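Local coordinates for capsid protein VP1 (Human polyomavirus 12, PDB 6Y60), which probably builds the T=7 icosahedral capsid of the virus from disulfide-linked pentamers and binds sialic acid on its surface, at residues M30-E35 / F42-T47. Sequence-based numbering, arbitrary orientation.
Sequences MGVNDE and FSEQVT. With SIA (N-acetyl-alpha-neuraminic acid), chain K.
Val32 N gives a hydrogen bond of 3.1 Å to Phe42 O, and Gly31 comes closest to Ser43, with 4.4 Å between their CA atoms. Gly31 adopts a positive phi of 132°, a conformation readily open to glycine. Its N is held within the loop by Asn33 OD1 at 3.0 Å. Val32 CB sits 3.2 Å from Phe42 O, the same oxygen that takes the bond from Val32 N. Val32 CG2 stands beside the backbone N, anti to the carbonyl carbon (chi1 -180° for CG1), where it meets both Phe42 O and the Glu44 carboxylate. The Glu44 chain bends at chi2 and crosses Val32 at about a right angle, bringing OE2 to 3.7 Å from CG2. Met30 meets the Phe42 carbonyl carbon through CB, at 3.5 Å. Ser43 CB comes to 3.0 Å from Met30 O, a tight contact of carbon and carbonyl oxygen. Further along, Thr47 OG1 accepts a nearly straight hydrogen bond from N5 of the bound sialic acid, at 2.9 Å and 171°. Arg111 of a neighbouring subunit also bonds this sugar. The long loop between strands 20-26 and 66-71 thus leads from the antiparallel sheet of the VP1 jelly-roll to the glycan site. On strand 257-276, Arg258 forms a salt bridge with Glu44 OE1 and bonds Ser43 O, while Ser43 and Val46 have backbone bonds to Phe259 and Gln257, respectively. The Met30 chain, bent at chi2 and chi3, rests on Cys243 and Val245 of strand 237-250, where Phe249 meets the Phe42 ring edge-to-face.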
loop_
_atom_site.group_PDB
_atom_site.type_symbol
_atom_site.label_atom_id
_atom_site.label_comp_id
_atom_site.label_asym_id
_atom_site.label_seq_id
_atom_site.Cartn_x
_atom_site.Cartn_y
_atom_site.Cartn_z
ATOM N N MET A 30 -24.177 15.308 -1.016
ATOM C CA MET A 30 -23.629 14.895 -2.325
ATOM C C MET A 30 -24.283 15.692 -3.454
ATOM O O MET A 30 -23.824 15.519 -4.601
ATOM C CB MET A 30 -23.816 13.392 -2.532
ATOM C CG MET A 30 -22.987 12.560 -1.610
ATOM S SD MET A 30 -21.169 12.812 -1.807
ATOM C CE MET A 30 -20.875 13.860 -0.372
ATOM N N GLY A 31 -25.280 16.546 -3.156
ATOM C CA GLY A 31 -25.943 17.412 -4.150
ATOM C C GLY A 31 -27.461 17.308 -4.026
ATOM O O GLY A 31 -28.136 18.362 -4.064
ATOM N N VAL A 32 -27.955 16.085 -3.880
ATOM C CA VAL A 32 -29.339 15.777 -3.418
ATOM C C VAL A 32 -29.284 15.785 -1.890
ATOM O O VAL A 32 -28.978 14.763 -1.284
ATOM C CB VAL A 32 -29.894 14.472 -4.008
ATOM C CG1 VAL A 32 -31.305 14.189 -3.528
ATOM C CG2 VAL A 32 -29.888 14.528 -5.526
ATOM N N ASN A 33 -29.507 16.961 -1.319
ATOM C CA ASN A 33 -29.290 17.231 0.124
ATOM C C ASN A 33 -30.636 17.135 0.857
ATOM O O ASN A 33 -30.641 17.334 2.088
ATOM C CB ASN A 33 -28.586 18.578 0.285
ATOM C CG ASN A 33 -27.228 18.614 -0.389
ATOM O OD1 ASN A 33 -26.669 17.567 -0.700
ATOM N ND2 ASN A 33 -26.714 19.807 -0.625
ATOM N N ASP A 34 -31.705 16.790 0.126
ATOM C CA ASP A 34 -33.113 16.720 0.618
ATOM C C ASP A 34 -33.478 15.276 0.955
ATOM O O ASP A 34 -33.539 14.458 0.048
ATOM C CB ASP A 34 -34.071 17.265 -0.439
ATOM C CG ASP A 34 -35.550 17.148 -0.088
ATOM O OD1 ASP A 34 -35.893 16.571 0.980
ATOM O OD2 ASP A 34 -36.346 17.610 -0.911
ATOM N N GLU A 35 -33.738 14.981 2.227
ATOM C CA GLU A 35 -34.008 13.606 2.707
ATOM C C GLU A 35 -35.320 13.055 2.134
ATOM O O GLU A 35 -35.515 11.817 2.246
ATOM C CB GLU A 35 -33.982 13.553 4.236
ATOM C CG GLU A 35 -34.882 14.589 4.913
ATOM C CD GLU A 35 -35.094 14.344 6.398
ATOM O OE1 GLU A 35 -35.875 15.106 7.004
ATOM O OE2 GLU A 35 -34.502 13.372 6.941
ATOM N N PHE A 42 -26.834 10.923 -2.954
ATOM C CA PHE A 42 -26.220 10.914 -4.290
ATOM C C PHE A 42 -26.271 12.334 -4.824
ATOM O O PHE A 42 -26.971 13.198 -4.245
ATOM C CB PHE A 42 -26.960 9.973 -5.231
ATOM C CG PHE A 42 -26.917 8.497 -4.924
ATOM C CD1 PHE A 42 -27.808 7.923 -4.031
ATOM C CD2 PHE A 42 -26.082 7.655 -5.627
ATOM C CE1 PHE A 42 -27.820 6.560 -3.803
ATOM C CE2 PHE A 42 -26.104 6.285 -5.415
ATOM C CZ PHE A 42 -26.973 5.741 -4.499
ATOM N N SER A 43 -25.565 12.587 -5.915
ATOM C CA SER A 43 -25.711 13.855 -6.665
ATOM C C SER A 43 -26.811 13.630 -7.702
ATOM O O SER A 43 -27.183 12.449 -7.917
ATOM C CB SER A 43 -24.408 14.282 -7.296
ATOM O OG SER A 43 -24.157 13.539 -8.472
ATOM N N GLU A 44 -27.267 14.692 -8.358
ATOM C CA GLU A 44 -28.006 14.538 -9.637
ATOM C C GLU A 44 -26.973 14.076 -10.674
ATOM O O GLU A 44 -25.783 14.076 -10.350
ATOM C CB GLU A 44 -28.771 15.802 -10.025
ATOM C CG GLU A 44 -29.958 16.110 -9.113
ATOM C CD GLU A 44 -31.142 15.150 -9.082
ATOM O OE1 GLU A 44 -31.116 14.109 -9.782
ATOM O OE2 GLU A 44 -32.104 15.449 -8.320
ATOM N N GLN A 45 -27.443 13.609 -11.825
ATOM C CA GLN A 45 -26.605 13.175 -12.961
ATOM C C GLN A 45 -25.644 14.299 -13.321
ATOM O O GLN A 45 -26.086 15.462 -13.567
ATOM C CB GLN A 45 -27.474 12.707 -14.133
ATOM C CG GLN A 45 -28.085 11.340 -13.886
ATOM C CD GLN A 45 -28.869 10.841 -15.075
ATOM O OE1 GLN A 45 -29.054 11.549 -16.064
ATOM N NE2 GLN A 45 -29.236 9.585 -15.027
ATOM N N VAL A 46 -24.355 13.963 -13.343
ATOM C CA VAL A 46 -23.291 14.971 -13.557
ATOM C C VAL A 46 -23.281 15.345 -15.026
ATOM O O VAL A 46 -23.086 14.430 -15.870
ATOM C CB VAL A 46 -21.933 14.439 -13.069
ATOM C CG1 VAL A 46 -20.763 15.332 -13.490
ATOM C CG2 VAL A 46 -21.958 14.225 -11.566
ATOM N N THR A 47 -23.407 16.653 -15.304
ATOM C CA THR A 47 -23.250 17.213 -16.661
ATOM C C THR A 47 -21.847 17.814 -16.781
ATOM O O THR A 47 -21.240 18.198 -15.748
ATOM C CB THR A 47 -24.377 18.204 -16.995
ATOM O OG1 THR A 47 -24.154 19.429 -16.292
ATOM C CG2 THR A 47 -25.753 17.643 -16.682
HETATM C C1 SIA K . -27.749 21.124 -18.853
HETATM C C2 SIA K . -27.039 22.122 -19.735
HETATM C C3 SIA K . -26.626 23.306 -18.843
HETATM C C4 SIA K . -25.477 23.009 -17.865
HETATM C C5 SIA K . -24.303 22.299 -18.562
HETATM C C6 SIA K . -24.888 21.103 -19.297
HETATM C C7 SIA K . -23.865 20.217 -19.995
HETATM C C8 SIA K . -24.515 19.142 -20.873
HETATM C C9 SIA K . -23.539 17.989 -21.218
HETATM C C10 SIA K . -22.214 22.442 -17.302
HETATM C C11 SIA K . -21.481 21.817 -16.146
HETATM N N5 SIA K . -23.347 21.866 -17.570
HETATM O O1A SIA K . -28.302 21.526 -17.793
HETATM O O1B SIA K . -27.746 19.926 -19.174
HETATM O O4 SIA K . -24.995 24.242 -17.276
HETATM O O6 SIA K . -25.800 21.606 -20.276
HETATM O O7 SIA K . -23.001 21.026 -20.776
HETATM O O8 SIA K . -25.630 18.588 -20.181
HETATM O O9 SIA K . -23.261 17.131 -20.082
HETATM O O10 SIA K . -21.806 23.429 -17.892
#